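Local coordinates for aminotransferase, class V family protein (Trichomonas vaginalis, PDB 5F8V) that probably transfers the amino group between O-phospho-L-serine and 2-oxoglutarate in serine biosynthesis, using pyridoxal 5'-phosphate as cofactor, at residues W48-L62 / T248-E262. Sequence-based numbering, arbitrary orientation.
Sequences WMEEQKEATERLRTL and TFAIYFANHIFKWIE
Asn255 is the knob at the middle of this helix pair. It fits into a hollow formed by Glu51, Glu54, Ala55 and Arg58. Small Ala55 floors the hollow and lets the backbones close in, with the CA atoms of Ala55 and Asn255 5.1 Å apart. The amide is gripped at both ends. Asn255 ND2 gives a nearly straight bond to Glu51 OE2 (3.0 Å, 176°) and a more bent one to Glu54 OE1; it comes to each oxygen from above the carboxylate plane. Arg58 NE donates to Asn255 OD1 at 3.0 Å, in a clearly bent bond. These bonds fix which way round the amide sits.

Arg58 is a knob in return, set among Asn255, Phe258, Lys259 and Glu262. Lys259 CG lies over one face of its guanidinium. The edge carries the polar partners: Arg58 NH1 makes a salt bridge to Glu262 OE1 (3.0 Å), and Arg58 NH2 one to Glu54 OE1 in its own helix. Arg58 NH2 and Asn255 ND2 reach Glu54 OE1 from opposite faces of its plane. Two waters link Lys259 NZ to Glu51; one also bonds Glu54 OE1, the other Tyr252 O.

Phe258 fills the third hollow, between Ala55, Arg58, Leu59 and Leu62. Leu59 CD1 sits over one face of the Phe258 ring, 4.2 Å from its centroid, a CH-pi contact. Leu62 closes the C-terminal end, with CD1 on Phe258 CB and CD2 against Ile261 CG2 and Glu262 CG.

At the other end, Trp48 lies flat under Thr248, whose CG2 stands 3.8 Å from the centroid of the six-membered ring. Ile251 CB meets the indole edge, and Ile251 CG2 touches Ala55 CB.

Leu59 and Ile251 also reach strand 69-75, and Leu59 touches strand 209-215. The helices cross at 42° by knobs-into-holes packing, as a helical layer against the mixed sheet of the fold-type-I PLP-dependent enzymes, to which the class-V aminotransferases belong.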
# COMPACT_ATOMS: atom_id res chain seq x y z
N TRP A 48 -6.89 5.55 -16.42
CA TRP A 48 -6.93 5.15 -15.01
C TRP A 48 -8.18 5.67 -14.29
O TRP A 48 -8.83 4.92 -13.56
CB TRP A 48 -5.67 5.55 -14.21
CG TRP A 48 -5.90 5.09 -12.82
CD1 TRP A 48 -6.18 5.86 -11.72
CD2 TRP A 48 -6.06 3.74 -12.41
NE1 TRP A 48 -6.44 5.06 -10.63
CE2 TRP A 48 -6.38 3.75 -11.03
CE3 TRP A 48 -5.93 2.50 -13.07
CZ2 TRP A 48 -6.56 2.58 -10.29
CZ3 TRP A 48 -6.12 1.33 -12.34
CH2 TRP A 48 -6.43 1.39 -10.96
N MET A 49 -8.50 6.94 -14.48
CA MET A 49 -9.69 7.52 -13.84
C MET A 49 -10.99 6.78 -14.17
O MET A 49 -11.89 6.72 -13.34
CB MET A 49 -9.79 9.02 -14.15
CG MET A 49 -8.76 9.82 -13.35
SD MET A 49 -8.67 11.55 -13.85
CE MET A 49 -10.21 12.21 -13.22
N GLU A 50 -11.10 6.22 -15.38
CA GLU A 50 -12.22 5.34 -15.73
C GLU A 50 -12.20 4.01 -14.97
O GLU A 50 -13.23 3.57 -14.47
CB GLU A 50 -12.23 5.05 -17.24
CG GLU A 50 -12.68 6.22 -18.09
CD GLU A 50 -12.77 5.85 -19.57
OE1 GLU A 50 -11.79 5.29 -20.12
OE2 GLU A 50 -13.82 6.12 -20.19
N GLU A 51 -11.02 3.38 -14.90
CA GLU A 51 -10.88 2.09 -14.21
C GLU A 51 -11.27 2.19 -12.74
O GLU A 51 -12.00 1.35 -12.22
CB GLU A 51 -9.44 1.56 -14.32
CG GLU A 51 -9.15 0.24 -13.60
CD GLU A 51 -9.87 -0.97 -14.18
OE1 GLU A 51 -10.47 -0.89 -15.27
OE2 GLU A 51 -9.83 -2.04 -13.54
N GLN A 52 -10.78 3.23 -12.07
CA GLN A 52 -11.04 3.39 -10.64
C GLN A 52 -12.49 3.75 -10.37
O GLN A 52 -13.07 3.26 -9.41
CB GLN A 52 -10.12 4.42 -10.02
CG GLN A 52 -10.27 4.49 -8.51
CD GLN A 52 -9.16 5.26 -7.84
OE1 GLN A 52 -7.99 5.09 -8.17
NE2 GLN A 52 -9.52 6.09 -6.87
N LYS A 53 -13.04 4.62 -11.21
CA LYS A 53 -14.47 4.94 -11.18
C LYS A 53 -15.28 3.66 -11.31
O LYS A 53 -16.14 3.38 -10.48
CB LYS A 53 -14.81 5.92 -12.31
CG LYS A 53 -16.23 6.46 -12.32
CD LYS A 53 -16.42 7.39 -13.52
CE LYS A 53 -17.88 7.50 -13.95
NZ LYS A 53 -18.01 7.98 -15.36
N GLU A 54 -14.98 2.88 -12.35
CA GLU A 54 -15.65 1.61 -12.61
C GLU A 54 -15.52 0.64 -11.41
O GLU A 54 -16.52 0.06 -10.98
CB GLU A 54 -15.10 0.97 -13.88
CG GLU A 54 -15.79 -0.32 -14.30
CD GLU A 54 -15.08 -1.00 -15.46
OE1 GLU A 54 -14.58 -2.13 -15.28
OE2 GLU A 54 -15.01 -0.39 -16.54
N ALA A 55 -14.31 0.49 -10.89
CA ALA A 55 -14.06 -0.39 -9.73
C ALA A 55 -14.91 0.01 -8.52
O ALA A 55 -15.46 -0.86 -7.82
CB ALA A 55 -12.59 -0.39 -9.37
N THR A 56 -15.04 1.31 -8.28
CA THR A 56 -15.83 1.83 -7.17
C THR A 56 -17.32 1.51 -7.35
O THR A 56 -17.99 1.01 -6.42
CB THR A 56 -15.63 3.36 -7.02
OG1 THR A 56 -14.23 3.65 -6.90
CG2 THR A 56 -16.36 3.89 -5.79
N GLU A 57 -17.83 1.82 -8.54
CA GLU A 57 -19.22 1.54 -8.91
C GLU A 57 -19.53 0.04 -8.84
O GLU A 57 -20.57 -0.35 -8.33
CB GLU A 57 -19.52 2.08 -10.33
CG GLU A 57 -19.73 3.59 -10.39
CD GLU A 57 -19.62 4.18 -11.79
OE1 GLU A 57 -19.61 3.42 -12.79
OE2 GLU A 57 -19.52 5.41 -11.91
N ARG A 58 -18.62 -0.79 -9.34
CA ARG A 58 -18.84 -2.23 -9.37
C ARG A 58 -18.97 -2.78 -7.93
O ARG A 58 -19.85 -3.59 -7.64
CB ARG A 58 -17.74 -2.96 -10.14
CG ARG A 58 -18.09 -4.39 -10.49
CD ARG A 58 -17.04 -5.06 -11.37
NE ARG A 58 -16.71 -4.34 -12.60
CZ ARG A 58 -17.38 -4.38 -13.76
NH1 ARG A 58 -18.47 -5.12 -13.92
NH2 ARG A 58 -16.92 -3.68 -14.79
N LEU A 59 -18.11 -2.31 -7.04
CA LEU A 59 -18.19 -2.69 -5.64
C LEU A 59 -19.50 -2.21 -5.03
O LEU A 59 -20.10 -2.93 -4.23
CB LEU A 59 -17.01 -2.12 -4.86
CG LEU A 59 -16.92 -2.48 -3.37
CD1 LEU A 59 -16.83 -3.99 -3.17
CD2 LEU A 59 -15.72 -1.78 -2.74
N ARG A 60 -19.93 -1.00 -5.39
CA ARG A 60 -21.21 -0.49 -4.93
C ARG A 60 -22.36 -1.38 -5.37
O ARG A 60 -23.25 -1.66 -4.58
CB ARG A 60 -21.45 0.98 -5.37
CG ARG A 60 -22.76 1.55 -4.86
CD ARG A 60 -22.98 3.01 -5.26
NE ARG A 60 -21.95 3.91 -4.76
CZ ARG A 60 -21.81 4.31 -3.50
NH1 ARG A 60 -22.62 3.89 -2.53
NH2 ARG A 60 -20.83 5.14 -3.19
N THR A 61 -22.32 -1.84 -6.63
CA THR A 61 -23.35 -2.72 -7.18
C THR A 61 -23.35 -4.07 -6.45
O THR A 61 -24.39 -4.49 -5.96
CB THR A 61 -23.17 -2.93 -8.70
OG1 THR A 61 -23.47 -1.71 -9.39
CG2 THR A 61 -24.10 -4.01 -9.23
N LEU A 62 -22.19 -4.72 -6.39
CA LEU A 62 -22.03 -6.00 -5.70
C LEU A 62 -22.64 -6.01 -4.31
O LEU A 62 -23.39 -6.90 -3.96
CB LEU A 62 -20.55 -6.36 -5.56
CG LEU A 62 -19.86 -7.14 -6.67
CD1 LEU A 62 -18.39 -7.29 -6.29
CD2 LEU A 62 -20.52 -8.50 -6.88
N THR A 248 -2.58 1.48 -7.82
CA THR A 248 -3.37 1.24 -9.03
C THR A 248 -3.49 -0.24 -9.41
O THR A 248 -4.59 -0.72 -9.72
CB THR A 248 -2.81 2.04 -10.24
OG1 THR A 248 -1.42 1.80 -10.38
CG2 THR A 248 -3.02 3.54 -10.04
N PHE A 249 -2.39 -0.98 -9.36
CA PHE A 249 -2.45 -2.40 -9.71
C PHE A 249 -3.36 -3.19 -8.77
O PHE A 249 -4.07 -4.09 -9.21
CB PHE A 249 -1.06 -3.04 -9.77
CG PHE A 249 -1.04 -4.39 -10.43
CD1 PHE A 249 -1.10 -5.56 -9.67
CD2 PHE A 249 -0.99 -4.51 -11.81
CE1 PHE A 249 -1.10 -6.81 -10.28
CE2 PHE A 249 -0.99 -5.75 -12.43
CZ PHE A 249 -1.04 -6.91 -11.66
N ALA A 250 -3.37 -2.83 -7.49
CA ALA A 250 -4.25 -3.48 -6.52
C ALA A 250 -5.73 -3.22 -6.82
O ALA A 250 -6.56 -4.13 -6.69
CB ALA A 250 -3.90 -3.04 -5.11
N ILE A 251 -6.04 -1.99 -7.24
CA ILE A 251 -7.43 -1.60 -7.52
C ILE A 251 -7.91 -2.27 -8.79
O ILE A 251 -9.00 -2.84 -8.82
CB ILE A 251 -7.57 -0.06 -7.61
CG1 ILE A 251 -7.30 0.58 -6.24
CG2 ILE A 251 -8.97 0.34 -8.09
CD1 ILE A 251 -6.80 2.00 -6.31
N TYR A 252 -7.10 -2.18 -9.85
CA TYR A 252 -7.32 -2.91 -11.11
C TYR A 252 -7.56 -4.40 -10.87
O TYR A 252 -8.48 -4.99 -11.44
CB TYR A 252 -6.12 -2.69 -12.06
CG TYR A 252 -5.81 -3.82 -13.03
CD1 TYR A 252 -6.40 -3.86 -14.29
CD2 TYR A 252 -4.91 -4.83 -12.70
CE1 TYR A 252 -6.11 -4.88 -15.18
CE2 TYR A 252 -4.63 -5.86 -13.58
CZ TYR A 252 -5.23 -5.88 -14.82
OH TYR A 252 -4.93 -6.90 -15.69
N PHE A 253 -6.72 -5.02 -10.04
CA PHE A 253 -6.83 -6.45 -9.79
C PHE A 253 -8.05 -6.78 -8.92
O PHE A 253 -8.73 -7.77 -9.16
CB PHE A 253 -5.56 -7.03 -9.18
CG PHE A 253 -5.46 -8.52 -9.34
CD1 PHE A 253 -5.78 -9.37 -8.29
CD2 PHE A 253 -5.10 -9.07 -10.56
CE1 PHE A 253 -5.71 -10.75 -8.45
CE2 PHE A 253 -5.03 -10.44 -10.73
CZ PHE A 253 -5.34 -11.28 -9.68
N ALA A 254 -8.33 -5.93 -7.94
CA ALA A 254 -9.56 -6.03 -7.18
C ALA A 254 -10.78 -6.03 -8.09
O ALA A 254 -11.68 -6.86 -7.93
CB ALA A 254 -9.65 -4.90 -6.17
N ASN A 255 -10.79 -5.11 -9.06
CA ASN A 255 -11.88 -4.98 -10.02
C ASN A 255 -12.08 -6.25 -10.85
O ASN A 255 -13.22 -6.63 -11.14
CB ASN A 255 -11.65 -3.77 -10.94
CG ASN A 255 -12.89 -3.39 -11.75
OD1 ASN A 255 -14.02 -3.69 -11.37
ND2 ASN A 255 -12.66 -2.71 -12.86
N HIS A 256 -10.98 -6.90 -11.23
CA HIS A 256 -11.07 -8.18 -11.93
C HIS A 256 -11.79 -9.23 -11.09
O HIS A 256 -12.63 -9.96 -11.60
CB HIS A 256 -9.68 -8.68 -12.35
CG HIS A 256 -9.28 -8.25 -13.73
ND1 HIS A 256 -10.00 -8.60 -14.85
CD2 HIS A 256 -8.22 -7.53 -14.17
CE1 HIS A 256 -9.42 -8.09 -15.92
NE2 HIS A 256 -8.33 -7.44 -15.54
N ILE A 257 -11.47 -9.29 -9.80
CA ILE A 257 -12.16 -10.17 -8.86
C ILE A 257 -13.63 -9.77 -8.68
O ILE A 257 -14.48 -10.65 -8.64
CB ILE A 257 -11.44 -10.27 -7.49
CG1 ILE A 257 -10.07 -10.93 -7.65
CG2 ILE A 257 -12.28 -11.09 -6.50
CD1 ILE A 257 -9.14 -10.73 -6.47
N PHE A 258 -13.93 -8.48 -8.61
CA PHE A 258 -15.34 -8.04 -8.51
C PHE A 258 -16.16 -8.57 -9.69
O PHE A 258 -17.25 -9.12 -9.51
CB PHE A 258 -15.47 -6.51 -8.42
CG PHE A 258 -14.78 -5.87 -7.23
CD1 PHE A 258 -14.45 -6.59 -6.07
CD2 PHE A 258 -14.47 -4.52 -7.26
CE1 PHE A 258 -13.81 -5.97 -5.00
CE2 PHE A 258 -13.84 -3.90 -6.20
CZ PHE A 258 -13.50 -4.62 -5.07
N LYS A 259 -15.62 -8.44 -10.89
CA LYS A 259 -16.25 -8.98 -12.10
C LYS A 259 -16.43 -10.49 -11.96
O LYS A 259 -17.51 -11.02 -12.21
CB LYS A 259 -15.41 -8.70 -13.35
CG LYS A 259 -15.22 -7.23 -13.71
CD LYS A 259 -14.08 -7.08 -14.71
CE LYS A 259 -13.81 -5.63 -15.04
NZ LYS A 259 -12.54 -5.45 -15.80
N TRP A 260 -15.38 -11.18 -11.54
CA TRP A 260 -15.47 -12.63 -11.34
C TRP A 260 -16.58 -13.02 -10.37
O TRP A 260 -17.30 -13.98 -10.63
CB TRP A 260 -14.12 -13.22 -10.92
CG TRP A 260 -14.17 -14.66 -10.58
CD1 TRP A 260 -14.05 -15.72 -11.44
CD2 TRP A 260 -14.35 -15.21 -9.28
NE1 TRP A 260 -14.14 -16.90 -10.74
CE2 TRP A 260 -14.32 -16.62 -9.42
CE3 TRP A 260 -14.53 -14.66 -8.01
CZ2 TRP A 260 -14.48 -17.47 -8.33
CZ3 TRP A 260 -14.68 -15.52 -6.92
CH2 TRP A 260 -14.65 -16.91 -7.09
N ILE A 261 -16.74 -12.28 -9.28
CA ILE A 261 -17.82 -12.52 -8.32
C ILE A 261 -19.19 -12.33 -8.97
O ILE A 261 -20.11 -13.12 -8.74
CB ILE A 261 -17.72 -11.62 -7.07
CG1 ILE A 261 -16.46 -11.97 -6.25
CG2 ILE A 261 -18.95 -11.77 -6.18
CD1 ILE A 261 -16.14 -10.97 -5.16
N GLU A 262 -19.33 -11.27 -9.77
CA GLU A 262 -20.59 -11.03 -10.50
C GLU A 262 -20.90 -12.18 -11.46
O GLU A 262 -22.05 -12.62 -11.54
CB GLU A 262 -20.57 -9.69 -11.24
CG GLU A 262 -20.61 -8.50 -10.30
CD GLU A 262 -20.62 -7.17 -11.03
OE1 GLU A 262 -19.78 -6.95 -11.92
OE2 GLU A 262 -21.47 -6.32 -10.68
O HOH W 1 -9.93 -4.53 -14.13
O HOH W 2 -12.25 -2.64 -16.47